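Local coordinates for protein apoptosis regulator Bcl-2 homolog (Fowlpox virus, PDB 5TZP) that inhibits apoptosis of the infected host cell by sequestering and inactivating proapoptotic Bcl-2 proteins, among them BAX and BAK1, at residues Ile23-Ile28 with Lys34-Phe39. Numbering follows the deposited sequence.
With SO4 (sulfate ion), chain O; SO4 (sulfate ion), chain L.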
ATOM      1  N   ILE A  23       2.845  -6.432  -3.998  1.00 10.05           N
ATOM      2  CA  ILE A  23       2.182  -5.955  -2.791  1.00  9.82           C
ATOM      3  C   ILE A  23       2.181  -7.029  -1.705  1.00  9.43           C
ATOM      4  O   ILE A  23       2.519  -6.773  -0.535  1.00 10.60           O
ATOM      5  CB  ILE A  23       0.755  -5.531  -3.145  1.00  9.77           C
ATOM      6  CG1 ILE A  23       0.760  -4.315  -4.073  1.00  8.92           C
ATOM      7  CG2 ILE A  23      -0.024  -5.238  -1.841  1.00 10.63           C
ATOM      8  CD1 ILE A  23      -0.519  -4.041  -4.797  1.00 10.04           C
ATOM      9  N   GLN A  24       1.761  -8.240  -2.060  1.00 10.12           N
ATOM     10  CA  GLN A  24       1.627  -9.304  -1.061  1.00  9.88           C
ATOM     11  C   GLN A  24       2.978  -9.714  -0.498  1.00 10.22           C
ATOM     12  O   GLN A  24       3.124  -9.887   0.715  1.00 10.76           O
ATOM     13  CB  GLN A  24       0.886 -10.490  -1.648  1.00 11.04           C
ATOM     14  CG  GLN A  24       0.434 -11.481  -0.571  1.00 12.41           C
ATOM     15  CD  GLN A  24      -0.557 -12.485  -1.007  1.00 16.79           C
ATOM     16  OE1 GLN A  24      -0.855 -12.602  -2.185  1.00 20.98           O
ATOM     17  NE2 GLN A  24      -1.013 -13.304  -0.099  1.00 17.41           N
ATOM     18  N   ASN A  25       4.032  -9.794  -1.337  1.00 10.98           N
ATOM     19  CA  ASN A  25       5.367 -10.091  -0.793  1.00 11.90           C
ATOM     20  C   ASN A  25       5.815  -9.002   0.174  1.00 10.70           C
ATOM     21  O   ASN A  25       6.410  -9.337   1.206  1.00 11.05           O
ATOM     22  CB  ASN A  25       6.355 -10.363  -1.914  1.00 11.40           C
ATOM     23  CG  ASN A  25       6.287 -11.787  -2.325  1.00 14.60           C
ATOM     24  OD1 ASN A  25       6.672 -12.655  -1.579  1.00 14.66           O
ATOM     25  ND2 ASN A  25       5.823 -12.036  -3.536  1.00 15.57           N
ATOM     26  N   TYR A  26       5.579  -7.709  -0.117  1.00 10.18           N
ATOM     27  CA  TYR A  26       5.966  -6.659   0.828  1.00  9.73           C
ATOM     28  C   TYR A  26       5.226  -6.849   2.151  1.00  9.65           C
ATOM     29  O   TYR A  26       5.823  -6.785   3.232  1.00  9.98           O
ATOM     30  CB  TYR A  26       5.771  -5.253   0.242  1.00 10.67           C
ATOM     31  CG  TYR A  26       6.058  -4.225   1.300  1.00 10.07           C
ATOM     32  CD1 TYR A  26       7.318  -4.090   1.812  1.00 12.15           C
ATOM     33  CD2 TYR A  26       5.050  -3.558   1.900  1.00 12.84           C
ATOM     34  CE1 TYR A  26       7.588  -3.218   2.900  1.00 11.73           C
ATOM     35  CE2 TYR A  26       5.317  -2.718   2.986  1.00 11.00           C
ATOM     36  CZ  TYR A  26       6.546  -2.595   3.448  1.00 11.00           C
ATOM     37  OH  TYR A  26       6.814  -1.805   4.557  1.00 14.81           O
ATOM     38  N   ILE A  27       3.913  -7.090   2.104  1.00  8.66           N
ATOM     39  CA  ILE A  27       3.146  -7.213   3.341  1.00  9.58           C
ATOM     40  C   ILE A  27       3.637  -8.430   4.123  1.00 10.66           C
ATOM     41  O   ILE A  27       3.791  -8.385   5.359  1.00 10.45           O
ATOM     42  CB  ILE A  27       1.648  -7.262   3.040  1.00  9.46           C
ATOM     43  CG1 ILE A  27       1.214  -5.881   2.548  1.00 11.28           C
ATOM     44  CG2 ILE A  27       0.861  -7.622   4.298  1.00 12.96           C
ATOM     45  CD1 ILE A  27      -0.225  -5.765   2.109  1.00 14.16           C
ATOM     46  N   ILE A  28       3.970  -9.532   3.446  1.00 10.78           N
ATOM     47  CA  ILE A  28       4.571 -10.693   4.127  1.00 10.77           C
ATOM     48  C   ILE A  28       5.894 -10.307   4.796  1.00 11.28           C
ATOM     49  O   ILE A  28       6.131 -10.682   5.951  1.00 11.95           O
ATOM     50  CB  ILE A  28       4.712 -11.834   3.121  1.00 12.37           C
ATOM     51  CG1 ILE A  28       3.319 -12.385   2.750  1.00 12.20           C
ATOM     52  CG2 ILE A  28       5.585 -12.938   3.762  1.00 13.01           C
ATOM     53  CD1 ILE A  28       3.386 -13.251   1.550  1.00 16.44           C
ATOM     54  N   LYS A  34      11.141 -11.386   7.386  1.00 17.69           N
ATOM     55  CA  LYS A  34      11.936 -12.222   6.535  1.00 19.92           C
ATOM     56  C   LYS A  34      11.992 -11.611   5.142  1.00 19.90           C
ATOM     57  O   LYS A  34      10.999 -11.039   4.663  1.00 17.81           O
ATOM     58  CB  LYS A  34      11.456 -13.696   6.475  1.00 23.00           C
ATOM     59  CG  LYS A  34      11.431 -14.375   7.873  1.00 26.34           C
ATOM     60  CD  LYS A  34      10.879 -15.806   7.860  1.00 30.47           C
ATOM     61  CE  LYS A  34      11.004 -16.406   9.319  1.00 34.29           C
ATOM     62  NZ  LYS A  34      10.233 -17.656   9.509  1.00 39.73           N
ATOM     63  N   PRO A  35      13.158 -11.595   4.511  1.00 18.27           N
ATOM     64  CA  PRO A  35      13.311 -10.922   3.226  1.00 16.98           C
ATOM     65  C   PRO A  35      12.493 -11.595   2.135  1.00 16.91           C
ATOM     66  O   PRO A  35      12.568 -12.815   1.941  1.00 19.66           O
ATOM     67  CB  PRO A  35      14.824 -11.070   2.938  1.00 21.58           C
ATOM     68  CG  PRO A  35      15.261 -12.165   3.718  1.00 24.38           C
ATOM     69  CD  PRO A  35      14.411 -12.180   5.010  1.00 23.33           C
ATOM     70  N   ARG A  36      11.719 -10.788   1.405  1.00 15.14           N
ATOM     71  CA  ARG A  36      10.913 -11.352   0.331  1.00 14.70           C
ATOM     72  C   ARG A  36      11.312 -10.850  -1.048  1.00 15.25           C
ATOM     73  O   ARG A  36      10.668 -11.219  -2.036  1.00 18.12           O
ATOM     74  CB  ARG A  36       9.409 -11.101   0.593  1.00 13.09           C
ATOM     75  CG  ARG A  36       8.880 -11.760   1.856  1.00 15.10           C
ATOM     76  CD  ARG A  36       8.796 -13.259   1.869  1.00 17.52           C
ATOM     77  NE  ARG A  36       7.931 -13.718   0.787  1.00 17.22           N
ATOM     78  CZ  ARG A  36       7.566 -14.959   0.608  1.00 23.70           C
ATOM     79  NH1 ARG A  36       8.021 -15.905   1.432  1.00 23.76           N
ATOM     80  NH2 ARG A  36       6.760 -15.238  -0.387  1.00 22.37           N
ATOM     81  N   LYS A  37      12.362 -10.002  -1.178  1.00 16.43           N
ATOM     82  CA  LYS A  37      12.775  -9.490  -2.493  1.00 16.64           C
ATOM     83  C   LYS A  37      13.065 -10.601  -3.503  1.00 18.50           C
ATOM     84  O   LYS A  37      12.835 -10.375  -4.685  1.00 21.44           O
ATOM     85  CB  LYS A  37      13.941  -8.492  -2.377  1.00 22.86           C
ATOM     86  CG  LYS A  37      15.249  -9.123  -2.125  1.00 27.13           C
ATOM     87  CD  LYS A  37      16.383  -8.085  -1.908  1.00 30.38           C
ATOM     88  CE  LYS A  37      16.660  -7.249  -3.047  1.00 30.01           C
ATOM     89  NZ  LYS A  37      17.857  -6.298  -2.693  1.00 32.14           N
ATOM     90  N   SER A  38      13.519 -11.757  -3.093  1.00 18.89           N
ATOM     91  CA  SER A  38      13.820 -12.798  -4.082  1.00 19.15           C
ATOM     92  C   SER A  38      12.595 -13.489  -4.641  1.00 22.10           C
ATOM     93  O   SER A  38      12.719 -14.260  -5.643  1.00 21.96           O
ATOM     94  CB  SER A  38      14.783 -13.792  -3.459  1.00 21.55           C
ATOM     95  OG  SER A  38      14.099 -14.637  -2.601  1.00 25.54           O
ATOM     96  N   PHE A  39      11.420 -13.165  -4.143  1.00 18.90           N
ATOM     97  CA  PHE A  39      10.213 -13.767  -4.634  1.00 15.65           C
ATOM     98  C   PHE A  39       9.496 -12.912  -5.634  1.00 17.23           C
ATOM     99  O   PHE A  39       8.439 -13.309  -6.118  1.00 20.03           O
ATOM    100  CB  PHE A  39       9.263 -14.148  -3.484  1.00 19.14           C
ATOM    101  CG  PHE A  39       9.864 -15.164  -2.566  1.00 19.02           C
ATOM    102  CD1 PHE A  39       9.914 -16.507  -2.914  1.00 25.49           C
ATOM    103  CD2 PHE A  39      10.476 -14.796  -1.398  1.00 23.23           C
ATOM    104  CE1 PHE A  39      10.488 -17.439  -2.092  1.00 32.03           C
ATOM    105  CE2 PHE A  39      11.050 -15.715  -0.568  1.00 27.53           C
ATOM    106  CZ  PHE A  39      11.065 -17.061  -0.920  1.00 25.90           C
TER
HETATM  107  S   SO4 O 213      -3.526 -16.076   0.213  0.70 56.77           S
HETATM  108  O1  SO4 O 213      -4.170 -16.150   1.549  0.70 39.81           O
HETATM  109  O2  SO4 O 213      -3.428 -17.441  -0.396  0.70 40.89           O
HETATM  110  O3  SO4 O 213      -2.218 -15.509   0.473  0.70 42.01           O
HETATM  111  O4  SO4 O 213      -4.287 -15.211  -0.710  0.70 42.71           O
HETATM  112  S   SO4 L 210      11.004 -20.910  11.404  0.90 54.89           S
HETATM  113  O1  SO4 L 210      10.065 -22.037  11.408  0.90 45.61           O
HETATM  114  O2  SO4 L 210      11.867 -21.276  12.528  0.90 29.60           O
HETATM  115  O3  SO4 L 210      11.853 -20.925  10.179  0.90 40.70           O
HETATM  116  O4  SO4 L 210      10.346 -19.594  11.550  0.90 46.16           O
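With chi2 at -69° and chi3 at -59°, the Arg36 side chain bends twice and carries its guanidinium to the amide oxygen of Asn25, whose own chi1 of -85° directs the amide from helix 14-32 at the loop. The grip is side-on: Arg36 NH2 donates to Asn25 OD1 at 2.8 Å, and Arg36 NE reaches the same OD1 at 2.9 Å. Both donors lie in the carbonyl plane, and amide and guanidinium are nearly coplanar. The Asn25 amide is turned so that ND2 bonds back to Asn21 O, one helical turn earlier.

The two faces of the guanidinium meet different neighbours. Ile28 CG2 lies over one, packing against Arg36 CD at 3.7 Å, while Phe39 lies over the other, its CD2 3.5 Å above the plane. The CB of Phe39 also sits 3.5 Å from Asn25 OD1. A short 3-10 turn, closed by Phe39 N to Arg36 O, places this ring, and Glu29 holds the Arg36 backbone N. Further out, Gln24 NE2 and Lys34 NZ each bind a sulfate ion, probably from the crystallisation liquor.

The contact thus ties the loop following the first helix of this Bcl-2 fold back onto that helix. The carbonyl oxygen of the buried Asn25 takes two N-H groups of one cationic guanidinium, which fixes the guanidinium's rotation and probably polarises the Asn25 amide, strengthening ND2 as a donor.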